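PDB 3TPA: heme-binding protein A from Haemophilus parasuis 29755, which probably binds glutathione as the extracytoplasmic solute-binding component of an ABC-type uptake system. Local coordinates for residues Tyr73-Val78 with Asp210-Lys215; Thr231-Leu236 with Lys256-Ile261; Pro425-Ala430 with Ser438-Glu443. The protein carries 1 engineered substitution. One frame throughout, in Å; residues are numbered along the deposited sequence.

Contact 1 of 3, residues Tyr73-Val78 with Asp210-Lys215; sequences YLRQNV and DYWKGK
R75 extends from its backbone with CG anti to N and then bends at chi3 (-54°), which turns its guanidinium flat against the indole of W212. The indole reaches the meeting point because its own CG sits between the backbone N and the carbonyl carbon (chi1 58°). The two side chains cross at about a right angle, yet their flat ends lie almost parallel, with planes 12° apart and centres separated by 4.0 Å. This is a stacked cation-pi pair. Its overlap is on the six-membered part of the ring: R75 CZ lies 3.3 Å from W212 CZ3, and R75 NE is 3.4 Å from W212 CE3. The aliphatic part joins in, since R75 CD also approaches W212 CE3 at 3.4 Å.

On the far face of the indole, K213 CG stands 3.5 Å above the ring plane, offset toward the rim, so W212 is sandwiched between a guanidinium and a lysine methylene. V78 adds a looser apolar touch, its CG1 4.2 Å from W212 CD1 and oblique to the ring.

The contact joins the loop that follows strand 69-74 to the loop between strands 202-207 and 220-225, two strands of a different sheet. W212 lies in a type I turn from Y211 to G214, closed by G214 N donating to Y211 O at 2.9 Å.

R75 NE also donates to the carbonyl O of G56 while the guanidinium face lies on the indole; together the hydrogen bond and the stack probably fix the rotation of the group.

Contact 2 of 3, residues Thr231-Leu236 with Lys256-Ile261; sequences TRYAKL and KKDPQI
Y233 and D258 face each other head-on, the phenol reaching out from helix 229-237 and the carboxylate coming to meet it from the loop after helix 249-255. The carboxylate plane is tilted by only 27° from that of the ring, and D258 OD2 lies at the ring edge near its plane. Y233 OH donates to D258 OD2 over a modelled distance of 2.4 Å. That value is very short for such a bond, so its exact length is doubtful even though the direction of approach is clear. The other carboxylate oxygen, D258 OD1, accepts from Q254 of helix 249-255, which gives the carboxylate a second anchor. Placing CG anti to the backbone N (chi1 177°) carries the Y233 ring outward from the helix.

I261 meets the same ring in a different way. The two side chains cross at about a right angle, and I261 CD1 sits at the ring edge, 3.5 Å from Y233 CE1.

In the fold, I261 opens the long strand 261-276, and the type I turn from D258 to I261, closed by I261 N donating to D258 O at 3.1 Å, leads the chain into it. The contact thus seats the start of this strand against helix 229-237.

One helical turn beyond Y233, L236 also runs across I261 at roughly a right angle, its CD2 branch lying 3.8 Å from I261 CG1 and 3.9 Å from I261 CD1. M255 packs on both I261 and the Y233 ring, while I244 touches L236 from the short strand 243-244.

Contact 3 of 3, residues Pro425-Ala430 with Ser438-Glu443; sequences PLFSQA and SRWTDE
An ST turn at S428 and a helix N-cap at D442 flank the meeting of F427 with W440, in the link that carries the chain from helix 420-427 to helix 443-453. In the ST turn, S428 OG accepts from A430 N at 3.1 Å with an N-H...O angle of 156°. E446, in the second helix, is hydrogen-bonded to both S428 OG and Q429 N, so it ties the turn to the helix that D442 caps.

Between these motifs the apolar contact is a light one: F427 CB reaches the edge of the indole, near its plane, 4.2 Å from W440 CE3. The two rings do not stack on each other. Instead each has its own aromatic partner, F472 for the F427 ring and F445, met edge-to-face, for the indole. W440 is turned that way with CG anti to its backbone N (chi1 176°).

Nearer the surface, Q429 lies obliquely across T441, CB 3.9 Å from T441 CG2; T441 was modelled in two conformers, so this touch is less certain.

Two waters bridge the segments, and the N436 side chain also spans them, bonded to S428 O and W440 O. One water donates to L426 O at 2.8 Å and accepts from S438 N at 3.1 Å. The second donates to F427 O at 2.8 Å and accepts a longer bond from D442 N at 3.3 Å.

The three contacts are separate: their centres lie about 37 to 45 Å apart, nearest atoms are at least about 23 Å apart, and no structural element is used twice. Contact 1 is only partly buried and joins loops that adjoin strands of two different sheets through a charged, stacked pair. Contacts 2 and 3 are both buried, but differ in chemistry: contact 2 seats a strand start on a helix through a tyrosine-carboxylate hydrogen bond, modelled very short, and aliphatic packing, whereas contact 3 spans a short helix-to-helix link by bridging waters and a light touch of F427 CB on the W440 ring edge. Contact 3 lies on the opposite side of the chain's centre from both others.

Contact 1 of 3, residues Tyr73-Val78 with Asp210-Lys215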
loop_
_atom_site.group_PDB
_atom_site.type_symbol
_atom_site.label_atom_id
_atom_site.label_comp_id
_atom_site.label_asym_id
_atom_site.label_seq_id
_atom_site.Cartn_x
_atom_site.Cartn_y
_atom_site.Cartn_z
ATOM N N TYR A 73 17.084 19.642 2.498
ATOM C CA TYR A 73 17.564 20.603 3.491
ATOM C C TYR A 73 16.774 20.424 4.787
ATOM O O TYR A 73 15.578 20.671 4.833
ATOM C CB TYR A 73 17.429 22.037 2.964
ATOM C CG TYR A 73 18.158 22.246 1.657
ATOM C CD1 TYR A 73 19.520 22.504 1.634
ATOM C CD2 TYR A 73 17.488 22.161 0.449
ATOM C CE1 TYR A 73 20.200 22.688 0.434
ATOM C CE2 TYR A 73 18.154 22.340 -0.759
ATOM C CZ TYR A 73 19.506 22.598 -0.757
ATOM O OH TYR A 73 20.153 22.770 -1.955
ATOM N N LEU A 74 17.463 19.994 5.834
ATOM C CA LEU A 74 16.809 19.571 7.065
ATOM C C LEU A 74 16.338 20.719 7.963
ATOM O O LEU A 74 17.060 21.683 8.191
ATOM C CB LEU A 74 17.728 18.631 7.846
ATOM C CG LEU A 74 18.321 17.438 7.080
ATOM C CD1 LEU A 74 19.242 16.637 7.973
ATOM C CD2 LEU A 74 17.221 16.527 6.502
ATOM N N ARG A 75 15.110 20.588 8.456
ATOM C CA ARG A 75 14.520 21.454 9.487
ATOM C C ARG A 75 15.469 21.555 10.675
ATOM O O ARG A 75 16.040 20.555 11.104
ATOM C CB ARG A 75 13.211 20.802 9.960
ATOM C CG ARG A 75 12.326 21.641 10.831
ATOM C CD ARG A 75 10.959 20.957 10.998
ATOM N NE ARG A 75 10.365 20.643 9.696
ATOM C CZ ARG A 75 9.685 21.510 8.949
ATOM N NH1 ARG A 75 9.187 21.135 7.776
ATOM N NH2 ARG A 75 9.507 22.757 9.370
ATOM N N GLN A 76 15.627 22.745 11.239
ATOM C CA GLN A 76 16.539 22.881 12.377
ATOM C C GLN A 76 15.826 22.775 13.726
ATOM O O GLN A 76 14.627 22.999 13.813
ATOM C CB GLN A 76 17.332 24.181 12.279
ATOM C CG GLN A 76 18.196 24.248 11.046
ATOM C CD GLN A 76 19.403 25.111 11.263
ATOM O OE1 GLN A 76 20.502 24.606 11.466
ATOM N NE2 GLN A 76 19.210 26.426 11.228
ATOM N N ASN A 77 16.581 22.402 14.759
ATOM C CA ASN A 77 16.111 22.377 16.148
ATOM C C ASN A 77 15.014 21.363 16.404
ATOM O O ASN A 77 14.137 21.575 17.243
ATOM C CB ASN A 77 15.663 23.768 16.618
ATOM C CG ASN A 77 16.760 24.800 16.499
ATOM O OD1 ASN A 77 17.801 24.707 17.152
ATOM N ND2 ASN A 77 16.532 25.795 15.666
ATOM N N VAL A 78 15.090 20.249 15.685
ATOM C CA VAL A 78 14.163 19.143 15.871
ATOM C C VAL A 78 14.781 18.185 16.879
ATOM O O VAL A 78 15.897 17.727 16.691
ATOM C CB VAL A 78 13.902 18.402 14.530
ATOM C CG1 VAL A 78 13.030 17.185 14.741
ATOM C CG2 VAL A 78 13.278 19.343 13.500
ATOM N N ASP A 210 7.366 18.703 22.700
ATOM C CA ASP A 210 8.334 19.441 21.893
ATOM C C ASP A 210 8.166 19.265 20.384
ATOM O O ASP A 210 8.933 19.818 19.602
ATOM C CB ASP A 210 9.763 19.068 22.307
ATOM C CG ASP A 210 10.103 19.528 23.715
ATOM O OD1 ASP A 210 9.732 20.664 24.075
ATOM O OD2 ASP A 210 10.735 18.752 24.463
ATOM N N TYR A 211 7.158 18.503 19.986
ATOM C CA TYR A 211 6.910 18.216 18.572
ATOM C C TYR A 211 6.959 19.469 17.739
ATOM O O TYR A 211 6.313 20.464 18.065
ATOM C CB TYR A 211 5.559 17.525 18.382
ATOM C CG TYR A 211 5.383 16.954 16.993
ATOM C CD1 TYR A 211 6.416 16.263 16.369
ATOM C CD2 TYR A 211 4.188 17.093 16.314
ATOM C CE1 TYR A 211 6.262 15.732 15.106
ATOM C CE2 TYR A 211 4.018 16.560 15.054
ATOM C CZ TYR A 211 5.057 15.889 14.451
ATOM O OH TYR A 211 4.869 15.363 13.192
ATOM N N TRP A 212 7.722 19.408 16.648
ATOM C CA TRP A 212 8.018 20.578 15.835
ATOM C C TRP A 212 6.787 21.227 15.207
ATOM O O TRP A 212 6.782 22.432 14.969
ATOM C CB TRP A 212 9.095 20.261 14.763
ATOM C CG TRP A 212 8.747 19.139 13.809
ATOM C CD1 TRP A 212 8.963 17.802 13.998
ATOM C CD2 TRP A 212 8.133 19.265 12.520
ATOM N NE1 TRP A 212 8.501 17.086 12.916
ATOM C CE2 TRP A 212 7.992 17.962 11.993
ATOM C CE3 TRP A 212 7.673 20.353 11.763
ATOM C CZ2 TRP A 212 7.419 17.716 10.747
ATOM C CZ3 TRP A 212 7.100 20.105 10.525
ATOM C CH2 TRP A 212 6.980 18.796 10.030
ATOM N N LYS A 213 5.758 20.432 14.928
ATOM C CA LYS A 213 4.511 20.925 14.336
ATOM C C LYS A 213 3.574 21.515 15.397
ATOM O O LYS A 213 2.496 22.014 15.075
ATOM C CB LYS A 213 3.763 19.785 13.621
ATOM C CG LYS A 213 4.074 19.588 12.149
ATOM C CD LYS A 213 3.286 18.396 11.600
ATOM C CE LYS A 213 2.595 18.722 10.293
ATOM N NZ LYS A 213 3.530 19.378 9.348
ATOM N N GLY A 214 3.986 21.444 16.659
ATOM C CA GLY A 214 3.123 21.814 17.766
ATOM C C GLY A 214 2.578 20.563 18.428
ATOM O O GLY A 214 2.323 19.567 17.755
ATOM N N LYS A 215 2.407 20.615 19.745
ATOM C CA LYS A 215 1.958 19.469 20.528
ATOM C C LYS A 215 0.569 18.965 20.123
ATOM O O LYS A 215 -0.328 19.757 19.856
ATOM C CB LYS A 215 1.969 19.828 22.012
ATOM C CG LYS A 215 1.020 18.999 22.842
ATOM C CD LYS A 215 0.838 19.581 24.226
ATOM C CE LYS A 215 1.739 18.871 25.206
ATOM N NZ LYS A 215 1.485 17.403 25.205
#

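Contact 2 of 3, residues Thr231-Leu236 with Lys256-Ile261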
loop_
_atom_site.group_PDB
_atom_site.type_symbol
_atom_site.label_atom_id
_atom_site.label_comp_id
_atom_site.label_asym_id
_atom_site.label_seq_id
_atom_site.Cartn_x
_atom_site.Cartn_y
_atom_site.Cartn_z
ATOM N N THR A 231 -16.492 -8.156 19.385
ATOM C CA THR A 231 -16.234 -7.477 20.645
ATOM C C THR A 231 -15.737 -6.049 20.416
ATOM O O THR A 231 -16.142 -5.119 21.110
ATOM C CB THR A 231 -15.219 -8.264 21.505
ATOM O OG1 THR A 231 -15.764 -9.557 21.807
ATOM C CG2 THR A 231 -14.906 -7.519 22.806
ATOM N N ARG A 232 -14.851 -5.884 19.442
ATOM C CA ARG A 232 -14.414 -4.550 19.033
ATOM C C ARG A 232 -15.627 -3.686 18.665
ATOM O O ARG A 232 -15.762 -2.569 19.146
ATOM C CB ARG A 232 -13.407 -4.616 17.870
ATOM C CG ARG A 232 -12.039 -5.236 18.227
ATOM C CD ARG A 232 -10.929 -4.913 17.185
ATOM N NE ARG A 232 -11.131 -5.573 15.892
ATOM C CZ ARG A 232 -10.990 -6.878 15.678
ATOM N NH1 ARG A 232 -10.649 -7.694 16.676
ATOM N NH2 ARG A 232 -11.192 -7.374 14.470
ATOM N N TYR A 233 -16.508 -4.203 17.814
ATOM C CA TYR A 233 -17.726 -3.473 17.450
ATOM C C TYR A 233 -18.532 -3.080 18.699
ATOM O O TYR A 233 -18.825 -1.902 18.914
ATOM C CB TYR A 233 -18.589 -4.324 16.518
ATOM C CG TYR A 233 -19.928 -3.728 16.106
ATOM C CD1 TYR A 233 -20.149 -2.349 16.094
ATOM C CD2 TYR A 233 -20.967 -4.560 15.713
ATOM C CE1 TYR A 233 -21.382 -1.825 15.703
ATOM C CE2 TYR A 233 -22.190 -4.051 15.323
ATOM C CZ TYR A 233 -22.400 -2.693 15.318
ATOM O OH TYR A 233 -23.641 -2.238 14.929
ATOM N N ALA A 234 -18.870 -4.072 19.520
ATOM C CA ALA A 234 -19.678 -3.848 20.728
ATOM C C ALA A 234 -19.074 -2.744 21.590
ATOM O O ALA A 234 -19.779 -1.850 22.046
ATOM C CB ALA A 234 -19.784 -5.132 21.539
ATOM N N LYS A 235 -17.760 -2.803 21.789
ATOM C CA LYS A 235 -17.099 -1.842 22.670
ATOM C C LYS A 235 -17.078 -0.450 22.071
ATOM O O LYS A 235 -17.080 0.544 22.792
ATOM C CB LYS A 235 -15.681 -2.294 23.040
ATOM C CG LYS A 235 -15.667 -3.371 24.114
ATOM C CD LYS A 235 -14.267 -3.860 24.430
ATOM C CE LYS A 235 -13.690 -3.122 25.617
ATOM N NZ LYS A 235 -14.428 -3.471 26.858
ATOM N N LEU A 236 -17.047 -0.389 20.743
ATOM C CA LEU A 236 -17.026 0.888 20.031
ATOM C C LEU A 236 -18.350 1.610 20.274
ATOM O O LEU A 236 -18.368 2.778 20.648
ATOM C CB LEU A 236 -16.797 0.663 18.530
ATOM C CG LEU A 236 -16.635 1.882 17.623
ATOM C CD1 LEU A 236 -15.316 2.580 17.900
ATOM C CD2 LEU A 236 -16.710 1.452 16.169
ATOM N N LYS A 256 -23.286 1.617 9.812
ATOM C CA LYS A 256 -23.730 2.787 9.061
ATOM C C LYS A 256 -25.016 3.401 9.637
ATOM O O LYS A 256 -25.365 4.532 9.315
ATOM C CB LYS A 256 -23.924 2.432 7.585
ATOM C CG LYS A 256 -22.613 2.384 6.766
ATOM C CD LYS A 256 -22.830 1.742 5.399
ATOM C CE LYS A 256 -21.549 1.680 4.580
ATOM N NZ LYS A 256 -21.796 1.012 3.262
ATOM N N LYS A 257 -25.713 2.652 10.486
ATOM C CA LYS A 257 -26.957 3.128 11.096
ATOM C C LYS A 257 -26.781 3.505 12.564
ATOM O O LYS A 257 -27.686 4.077 13.173
ATOM C CB LYS A 257 -28.056 2.070 10.978
ATOM C CG LYS A 257 -28.426 1.704 9.538
ATOM C CD LYS A 257 -29.328 0.481 9.510
ATOM C CE LYS A 257 -29.751 0.133 8.095
ATOM N NZ LYS A 257 -30.466 -1.172 8.046
ATOM N N ASP A 258 -25.626 3.174 13.132
ATOM C CA ASP A 258 -25.388 3.392 14.556
ATOM C C ASP A 258 -25.014 4.830 14.869
ATOM O O ASP A 258 -24.016 5.325 14.356
ATOM C CB ASP A 258 -24.279 2.467 15.062
ATOM C CG ASP A 258 -24.707 1.018 15.128
ATOM O OD1 ASP A 258 -25.915 0.760 15.313
ATOM O OD2 ASP A 258 -23.835 0.136 15.009
ATOM N N PRO A 259 -25.804 5.497 15.732
ATOM C CA PRO A 259 -25.551 6.892 16.117
ATOM C C PRO A 259 -24.191 7.075 16.759
ATOM O O PRO A 259 -23.591 8.142 16.610
ATOM C CB PRO A 259 -26.639 7.180 17.161
ATOM C CG PRO A 259 -27.730 6.215 16.850
ATOM C CD PRO A 259 -27.035 4.969 16.351
ATOM N N GLN A 260 -23.721 6.059 17.473
ATOM C CA GLN A 260 -22.462 6.169 18.219
ATOM C C GLN A 260 -21.233 6.080 17.320
ATOM O O GLN A 260 -20.121 6.334 17.762
ATOM C CB GLN A 260 -22.360 5.081 19.286
ATOM C CG GLN A 260 -23.589 4.939 20.167
ATOM C CD GLN A 260 -24.438 3.740 19.799
ATOM O OE1 GLN A 260 -24.717 3.487 18.625
ATOM N NE2 GLN A 260 -24.854 2.988 20.809
ATOM N N ILE A 261 -21.449 5.717 16.063
ATOM C CA ILE A 261 -20.350 5.417 15.147
ATOM C C ILE A 261 -20.294 6.360 13.958
ATOM O O ILE A 261 -21.315 6.693 13.338
ATOM C CB ILE A 261 -20.415 3.946 14.652
ATOM C CG1 ILE A 261 -20.204 2.987 15.835
ATOM C CG2 ILE A 261 -19.381 3.695 13.546
ATOM C CD1 ILE A 261 -20.608 1.555 15.541
#

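Contact 3 of 3, residues Pro425-Ala430 with Ser438-Glu443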
loop_
_atom_site.group_PDB
_atom_site.type_symbol
_atom_site.label_atom_id
_atom_site.label_comp_id
_atom_site.label_asym_id
_atom_site.label_seq_id
_atom_site.Cartn_x
_atom_site.Cartn_y
_atom_site.Cartn_z
ATOM N N PRO A 425 4.629 -2.832 -12.529
ATOM C CA PRO A 425 4.645 -4.212 -12.021
ATOM C C PRO A 425 3.736 -5.158 -12.807
ATOM O O PRO A 425 4.113 -6.316 -13.045
ATOM C CB PRO A 425 4.142 -4.059 -10.584
ATOM C CG PRO A 425 4.598 -2.691 -10.183
ATOM C CD PRO A 425 4.441 -1.853 -11.446
ATOM N N LEU A 426 2.552 -4.678 -13.188
ATOM C CA LEU A 426 1.559 -5.524 -13.855
ATOM C C LEU A 426 1.813 -5.767 -15.343
ATOM O O LEU A 426 1.430 -6.802 -15.882
ATOM C CB LEU A 426 0.166 -4.910 -13.711
ATOM C CG LEU A 426 -0.381 -4.952 -12.287
ATOM C CD1 LEU A 426 -1.737 -4.276 -12.176
ATOM C CD2 LEU A 426 -0.454 -6.397 -11.828
ATOM N N PHE A 427 2.426 -4.810 -16.021
ATOM C CA PHE A 427 2.406 -4.835 -17.488
ATOM C C PHE A 427 3.760 -4.595 -18.176
ATOM O O PHE A 427 3.834 -4.526 -19.406
ATOM C CB PHE A 427 1.371 -3.814 -18.014
ATOM C CG PHE A 427 -0.032 -4.009 -17.464
ATOM C CD1 PHE A 427 -0.665 -5.241 -17.530
ATOM C CD2 PHE A 427 -0.711 -2.942 -16.884
ATOM C CE1 PHE A 427 -1.959 -5.410 -17.028
ATOM C CE2 PHE A 427 -1.994 -3.096 -16.366
ATOM C CZ PHE A 427 -2.619 -4.337 -16.429
ATOM N N SER A 428 4.831 -4.430 -17.411
ATOM C CA SER A 428 6.135 -4.226 -18.062
ATOM C C SER A 428 6.702 -5.533 -18.590
ATOM O O SER A 428 6.571 -6.587 -17.960
ATOM C CB SER A 428 7.168 -3.593 -17.125
ATOM O OG SER A 428 8.430 -3.492 -17.779
ATOM N N GLN A 429 7.341 -5.461 -19.751
ATOM C CA GLN A 429 8.045 -6.618 -20.284
ATOM C C GLN A 429 9.059 -7.122 -19.265
ATOM O O GLN A 429 9.326 -8.312 -19.180
ATOM C CB GLN A 429 8.761 -6.273 -21.587
ATOM C CG GLN A 429 9.261 -7.495 -22.325
ATOM C CD GLN A 429 9.399 -7.262 -23.815
ATOM O OE1 GLN A 429 8.935 -8.066 -24.627
ATOM N NE2 GLN A 429 10.041 -6.158 -24.184
ATOM N N ALA A 430 9.621 -6.210 -18.488
ATOM C CA ALA A 430 10.702 -6.576 -17.591
ATOM C C ALA A 430 10.244 -7.477 -16.450
ATOM O O ALA A 430 11.068 -8.115 -15.788
ATOM C CB ALA A 430 11.403 -5.324 -17.052
ATOM N N SER A 438 -0.091 -11.758 -16.918
ATOM C CA SER A 438 -0.675 -11.893 -18.259
ATOM C C SER A 438 0.364 -12.058 -19.381
ATOM O O SER A 438 0.044 -12.575 -20.449
ATOM C CB SER A 438 -1.590 -10.696 -18.578
ATOM O OG SER A 438 -0.829 -9.534 -18.859
ATOM N N ARG A 439 1.593 -11.609 -19.141
ATOM C CA ARG A 439 2.672 -11.691 -20.143
ATOM C C ARG A 439 2.472 -10.744 -21.308
ATOM O O ARG A 439 3.156 -10.845 -22.325
ATOM C CB ARG A 439 2.844 -13.113 -20.690
ATOM C CG ARG A 439 2.981 -14.193 -19.619
ATOM C CD ARG A 439 4.078 -15.200 -20.034
ATOM N NE ARG A 439 4.636 -15.845 -18.861
ATOM C CZ ARG A 439 5.862 -16.321 -18.779
ATOM N NH1 ARG A 439 6.689 -16.235 -19.807
ATOM N NH2 ARG A 439 6.250 -16.882 -17.655
ATOM N N TRP A 440 1.532 -9.819 -21.170
ATOM C CA TRP A 440 1.268 -8.867 -22.244
ATOM C C TRP A 440 2.334 -7.781 -22.281
ATOM O O TRP A 440 2.829 -7.342 -21.239
ATOM C CB TRP A 440 -0.106 -8.224 -22.068
ATOM C CG TRP A 440 -0.422 -7.155 -23.094
ATOM C CD1 TRP A 440 -0.812 -7.347 -24.395
ATOM C CD2 TRP A 440 -0.401 -5.739 -22.889
ATOM N NE1 TRP A 440 -1.006 -6.124 -25.017
ATOM C CE2 TRP A 440 -0.775 -5.129 -24.106
ATOM C CE3 TRP A 440 -0.106 -4.924 -21.791
ATOM C CZ2 TRP A 440 -0.851 -3.754 -24.255
ATOM C CZ3 TRP A 440 -0.174 -3.542 -21.950
ATOM C CH2 TRP A 440 -0.530 -2.978 -23.175
ATOM N N THR A 441 2.689 -7.359 -23.492
ATOM C CA THR A 441 3.621 -6.249 -23.690
ATOM C C THR A 441 3.234 -5.484 -24.944
ATOM O O THR A 441 2.662 -6.056 -25.875
ATOM C CB THR A 441 5.093 -6.730 -23.861
ATOM O OG1 THR A 441 5.290 -7.216 -25.194
ATOM C CG2 THR A 441 5.439 -7.824 -22.859
ATOM N N ASP A 442 3.563 -4.201 -24.971
ATOM C CA ASP A 442 3.333 -3.378 -26.148
ATOM C C ASP A 442 4.410 -2.301 -26.207
ATOM O O ASP A 442 4.684 -1.636 -25.210
ATOM C CB ASP A 442 1.939 -2.752 -26.113
ATOM C CG ASP A 442 1.730 -1.779 -27.237
ATOM O OD1 ASP A 442 1.415 -2.227 -28.355
ATOM O OD2 ASP A 442 1.904 -0.568 -27.012
ATOM N N GLU A 443 5.032 -2.153 -27.375
ATOM C CA GLU A 443 6.213 -1.314 -27.507
ATOM C C GLU A 443 5.916 0.115 -27.113
ATOM O O GLU A 443 6.668 0.706 -26.361
ATOM C CB GLU A 443 6.766 -1.367 -28.926
ATOM C CG GLU A 443 7.975 -0.468 -29.143
ATOM C CD GLU A 443 8.645 -0.724 -30.479
ATOM O OE1 GLU A 443 8.039 -1.429 -31.319
ATOM O OE2 GLU A 443 9.779 -0.232 -30.683
HETATM O O HOH W 1 -0.518 -8.797 -16.153
HETATM O O HOH W 2 4.606 -3.554 -21.918
#